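Local coordinates for putative tautomerase (Streptomyces achromogenes, PDB 3RY0), which is a small hexameric protein of the tautomerase family, built on the beta-alpha-beta fold of that group and probably an enzyme, at residues A[26-29]-A[34-37]; A[4-9]-A[48-53]. All coordinates share one frame; numbering follows the deposited sequence.

Interaction 1 (26-29 with 34-37) and interaction 2 (4-9 with 48-53) lie on opposite sides of the chain's centre, their own centres 26 Å apart and their nearest atoms about 10 Å apart, so they do not touch. Along the chain the first is nested within the loop closed by the second. Residues 4-8 of segment 4-9 lie on strand 2-8, and Glu-9 begins the following loop; helix 13-31 carries 26-29; residues 34-37 then turn back toward strand 39-45, and 50-52 is a short strand beyond it. Interaction 1 is a surface contact at the turn of the beta-alpha-beta unit, whereas interaction 2 is buried and ties that unit to the C-terminal arm, which pairs with a neighbouring subunit.

Interaction 1. Residues A[26-29]-A[34-37]; sequences AAHE and PVEA
His-28 turns its imidazole from the last turn of helix 13-31 toward the loop that follows, and Val-35 and Pro-34 meet it there. At the root of the side chain, CB of His-28 already touches CG1 of Val-35 at 3.8 Å. The next atom, CG, lies equally close to the same methyl, because chi1 of 176° swings the ring away from the backbone N and over to the loop. Val-35 CG1 stands 4.2 Å from the ring centroid and 29° off its normal, an off-centre CH-pi contact, with the methyl nearest CG of the ring. Val-35 presents this methyl with CG1 opposite its carbonyl carbon, while CG2 takes the crowded position between N and C. The contact belongs to the beta-alpha-beta crossover of the tautomerase fold, at the point where the helix ends and the chain doubles back toward strand 39-45. Further out, ND1 of His-28 passes 4.0 Å from CA of Pro-34, whose own CB points away from the helix. ND1 is hydrogen-bonded to the carbonyl O of Thr-33, just before the loop segment, which limits rotation of the ring. Val-35 opens a short 3-10 turn, closed by a hydrogen bond from Ala-37 N to Pro-34 O at 2.9 Å, and Glu-36 OE2 forms a salt bridge with Arg-60 NH2 of a neighbouring subunit.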
loop_
_atom_site.group_PDB
_atom_site.type_symbol
_atom_site.label_atom_id
_atom_site.label_comp_id
_atom_site.label_asym_id
_atom_site.label_seq_id
_atom_site.Cartn_x
_atom_site.Cartn_y
_atom_site.Cartn_z
ATOM N N ALA A 26 -17.557 0.496 12.162
ATOM C CA ALA A 26 -16.714 1.371 12.943
ATOM C C ALA A 26 -16.460 2.646 12.175
ATOM O O ALA A 26 -16.517 3.750 12.723
ATOM C CB ALA A 26 -15.372 0.720 13.225
ATOM N N ALA A 27 -16.134 2.574 10.859
ATOM C CA ALA A 27 -15.916 3.801 10.069
ATOM C C ALA A 27 -17.259 4.585 9.974
ATOM O O ALA A 27 -17.225 5.853 10.103
ATOM C CB ALA A 27 -15.409 3.431 8.654
ATOM N N HIS A 28 -18.365 3.878 9.770
ATOM C CA HIS A 28 -19.669 4.609 9.726
ATOM C C HIS A 28 -19.967 5.392 10.959
ATOM O O HIS A 28 -20.293 6.594 10.865
ATOM C CB HIS A 28 -20.759 3.592 9.432
ATOM C CG HIS A 28 -22.162 4.145 9.437
ATOM N ND1 HIS A 28 -22.581 5.115 8.548
ATOM C CD2 HIS A 28 -23.196 3.930 10.279
ATOM C CE1 HIS A 28 -23.841 5.438 8.828
ATOM N NE2 HIS A 28 -24.229 4.722 9.873
ATOM N N GLU A 29 -19.805 4.766 12.123
ATOM C CA GLU A 29 -20.172 5.485 13.362
ATOM C C GLU A 29 -19.220 6.566 13.686
ATOM O O GLU A 29 -19.666 7.640 14.214
ATOM C CB GLU A 29 -20.221 4.520 14.502
ATOM C CG GLU A 29 -21.193 3.376 14.426
ATOM C CD GLU A 29 -22.632 3.764 14.025
ATOM O OE1 GLU A 29 -23.010 4.931 13.916
ATOM O OE2 GLU A 29 -23.396 2.783 13.824
ATOM N N PRO A 34 -21.479 7.207 4.952
ATOM C CA PRO A 34 -22.439 6.163 4.649
ATOM C C PRO A 34 -21.771 4.783 4.432
ATOM O O PRO A 34 -20.639 4.774 3.859
ATOM C CB PRO A 34 -23.153 6.677 3.355
ATOM C CG PRO A 34 -22.917 8.163 3.440
ATOM C CD PRO A 34 -21.546 8.344 4.029
ATOM N N VAL A 35 -22.351 3.681 4.870
ATOM C CA VAL A 35 -21.691 2.386 4.688
ATOM C C VAL A 35 -21.313 2.084 3.270
ATOM O O VAL A 35 -20.235 1.528 2.989
ATOM C CB VAL A 35 -22.333 1.158 5.362
ATOM C CG1 VAL A 35 -22.481 1.377 6.871
ATOM C CG2 VAL A 35 -23.629 0.816 4.760
ATOM N N GLU A 36 -22.099 2.535 2.311
ATOM C CA GLU A 36 -21.845 2.231 0.932
ATOM C C GLU A 36 -20.612 3.000 0.412
ATOM O O GLU A 36 -20.097 2.677 -0.717
ATOM C CB GLU A 36 -23.080 2.627 0.129
ATOM C CG GLU A 36 -22.900 2.278 -1.348
ATOM C CD GLU A 36 -23.049 0.747 -1.679
ATOM O OE1 GLU A 36 -23.343 -0.111 -0.783
ATOM O OE2 GLU A 36 -23.003 0.440 -2.886
ATOM N N ALA A 37 -20.143 4.007 1.131
ATOM C CA ALA A 37 -18.931 4.710 0.740
ATOM C C ALA A 37 -17.676 4.099 1.339
ATOM O O ALA A 37 -16.547 4.605 1.079
ATOM C CB ALA A 37 -19.049 6.182 1.222
#

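Interaction 2. Residues A[4-9]-A[48-53]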
loop_
_atom_site.group_PDB
_atom_site.type_symbol
_atom_site.label_atom_id
_atom_site.label_comp_id
_atom_site.label_asym_id
_atom_site.label_seq_id
_atom_site.Cartn_x
_atom_site.Cartn_y
_atom_site.Cartn_z
ATOM N N ARG A 4 -7.574 -1.050 4.237
ATOM C CA ARG A 4 -6.818 -2.207 3.729
ATOM C C ARG A 4 -6.328 -2.938 4.947
ATOM O O ARG A 4 -5.558 -2.365 5.736
ATOM C CB ARG A 4 -5.627 -1.782 2.884
ATOM C CG ARG A 4 -5.062 -2.928 2.085
ATOM C CD ARG A 4 -4.087 -2.429 0.896
ATOM N NE ARG A 4 -4.436 -3.214 -0.320
ATOM C CZ ARG A 4 -4.910 -2.806 -1.517
ATOM N NH1 ARG A 4 -5.126 -3.782 -2.359
ATOM N NH2 ARG A 4 -5.075 -1.497 -2.023
ATOM N N VAL A 5 -6.684 -4.213 5.066
ATOM C CA VAL A 5 -6.292 -4.992 6.227
ATOM C C VAL A 5 -5.260 -6.015 5.776
ATOM O O VAL A 5 -5.467 -6.709 4.739
ATOM C CB VAL A 5 -7.493 -5.759 6.783
ATOM C CG1 VAL A 5 -7.163 -6.632 8.021
ATOM C CG2 VAL A 5 -8.622 -4.836 7.033
ATOM N N THR A 6 -4.189 -6.169 6.556
ATOM C CA THR A 6 -3.245 -7.247 6.269
ATOM C C THR A 6 -3.295 -8.248 7.459
ATOM O O THR A 6 -3.039 -7.837 8.584
ATOM C CB THR A 6 -1.837 -6.626 6.172
ATOM O OG1 THR A 6 -1.807 -5.593 5.173
ATOM C CG2 THR A 6 -0.799 -7.712 5.729
ATOM N N LEU A 7 -3.616 -9.476 7.128
ATOM C CA LEU A 7 -3.793 -10.545 8.125
ATOM C C LEU A 7 -2.955 -11.679 7.809
ATOM O O LEU A 7 -2.734 -11.926 6.659
ATOM C CB LEU A 7 -5.219 -11.169 8.045
ATOM C CG LEU A 7 -6.431 -10.289 8.255
ATOM C CD1 LEU A 7 -7.709 -11.166 8.280
ATOM C CD2 LEU A 7 -6.264 -9.517 9.627
ATOM N N LEU A 8 -2.537 -12.488 8.783
ATOM C CA LEU A 8 -1.973 -13.818 8.454
ATOM C C LEU A 8 -2.989 -14.715 7.858
ATOM O O LEU A 8 -4.197 -14.696 8.313
ATOM C CB LEU A 8 -1.468 -14.515 9.690
ATOM C CG LEU A 8 -0.193 -13.992 10.242
ATOM C CD1 LEU A 8 0.010 -14.511 11.731
ATOM C CD2 LEU A 8 1.021 -14.472 9.408
ATOM N N GLU A 9 -2.551 -15.571 6.943
ATOM C CA GLU A 9 -3.336 -16.697 6.456
ATOM C C GLU A 9 -3.901 -17.527 7.604
ATOM O O GLU A 9 -3.350 -17.639 8.676
ATOM C CB GLU A 9 -2.495 -17.604 5.483
ATOM C CG GLU A 9 -2.298 -17.032 4.114
ATOM C CD GLU A 9 -1.459 -17.898 3.177
ATOM O OE1 GLU A 9 -0.904 -18.939 3.627
ATOM O OE2 GLU A 9 -1.305 -17.543 2.013
ATOM N N GLU A 48 5.443 -17.372 6.356
ATOM C CA GLU A 48 6.850 -17.351 5.939
ATOM C C GLU A 48 7.199 -16.014 5.373
ATOM O O GLU A 48 8.380 -15.715 5.183
ATOM C CB GLU A 48 7.121 -18.414 4.851
ATOM C CG GLU A 48 6.953 -19.833 5.298
ATOM C CD GLU A 48 5.547 -20.312 5.440
ATOM O OE1 GLU A 48 4.604 -19.686 4.836
ATOM O OE2 GLU A 48 5.424 -21.307 6.209
ATOM N N ARG A 49 6.202 -15.139 5.124
ATOM C CA ARG A 49 6.452 -13.855 4.467
ATOM C C ARG A 49 6.113 -12.701 5.360
ATOM O O ARG A 49 6.095 -11.515 4.918
ATOM C CB ARG A 49 5.702 -13.780 3.152
ATOM C CG ARG A 49 6.183 -14.782 2.154
ATOM C CD ARG A 49 5.557 -14.530 0.777
ATOM N NE ARG A 49 5.930 -15.640 -0.103
ATOM C CZ ARG A 49 5.150 -16.146 -1.067
ATOM N NH1 ARG A 49 3.914 -15.678 -1.257
ATOM N NH2 ARG A 49 5.593 -17.175 -1.795
ATOM N N TRP A 50 5.919 -12.921 6.654
ATOM C CA TRP A 50 5.637 -11.902 7.669
ATOM C C TRP A 50 6.706 -12.014 8.662
ATOM O O TRP A 50 6.854 -13.121 9.257
ATOM C CB TRP A 50 4.266 -12.165 8.267
ATOM C CG TRP A 50 3.760 -11.106 9.193
ATOM C CD1 TRP A 50 4.385 -10.513 10.285
ATOM C CD2 TRP A 50 2.464 -10.480 9.125
ATOM N NE1 TRP A 50 3.579 -9.582 10.899
ATOM C CE2 TRP A 50 2.375 -9.546 10.181
ATOM C CE3 TRP A 50 1.321 -10.712 8.323
ATOM C CZ2 TRP A 50 1.227 -8.783 10.404
ATOM C CZ3 TRP A 50 0.219 -9.916 8.545
ATOM C CH2 TRP A 50 0.185 -8.959 9.542
ATOM N N PHE A 51 7.474 -10.967 8.889
ATOM C CA PHE A 51 8.636 -10.997 9.876
ATOM C C PHE A 51 8.396 -10.013 11.001
ATOM O O PHE A 51 7.892 -8.910 10.815
ATOM C CB PHE A 51 9.961 -10.637 9.153
ATOM C CG PHE A 51 10.297 -11.560 7.982
ATOM C CD1 PHE A 51 11.256 -12.527 8.189
ATOM C CD2 PHE A 51 9.677 -11.407 6.688
ATOM C CE1 PHE A 51 11.534 -13.381 7.195
ATOM C CE2 PHE A 51 9.930 -12.271 5.702
ATOM C CZ PHE A 51 10.913 -13.325 5.921
ATOM N N VAL A 52 8.778 -10.471 12.225
ATOM C CA VAL A 52 8.874 -9.628 13.398
ATOM C C VAL A 52 10.216 -9.964 14.041
ATOM O O VAL A 52 10.588 -11.113 14.139
ATOM C CB VAL A 52 7.757 -10.006 14.420
ATOM C CG1 VAL A 52 7.750 -8.998 15.632
ATOM C CG2 VAL A 52 6.381 -10.017 13.755
ATOM N N GLY A 53 10.933 -8.896 14.370
ATOM C CA GLY A 53 12.257 -9.159 14.945
ATOM C C GLY A 53 13.189 -9.841 14.002
ATOM O O GLY A 53 14.116 -10.543 14.446
#
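Trp-50 points the six-membered ring of its indole at residues 6 to 8 of strand 2-8, and that ring does nearly all the touching. Its outermost carbon, CH2, meets the carbonyl O of Thr-6 at 3.5 Å; the oxygen sits at the ring's edge, in its plane, where the slightly positive C-H rim would favour it. CZ3 lies 3.7 Å from CG2 of Thr-6 and as near to the carbonyl carbon of Leu-7, so the same corner of the indole meets both a methyl and the strand backbone. Nearer the root, CE3 is packed by CD2 of Leu-8 at 3.9 Å, and CG of that leucine rides 4.1 Å above one face, offset toward the rim. Apart from the carbonyl oxygen at the ring edge the packing is van der Waals, and no hydrogen bond links the two segments. The strand axes cross at 85° and stay 10.1 Å apart, a gap the indole spans because chi1 of -172° extends it away from the backbone N.

In the next shell, Thr-6 turns CG2 to the indole while its OG1 bonds to Arg-4 NH1 of one neighbouring subunit and, weakly, to Glu-43 OE1 of its own chain. Ile-41 of that same neighbouring subunit and Leu-2 of another also pack on Trp-50. Residues 50-52 pair antiparallel with a strand of the former, and 4-6 with one of the latter, so sheets continue across both interfaces. Within the chain, strand 2-8 runs parallel to strand 39-45, helix 13-31 packs on Val-5 and Leu-7, and Val-57 of helix 57-62 touches both Leu-8 and Trp-50.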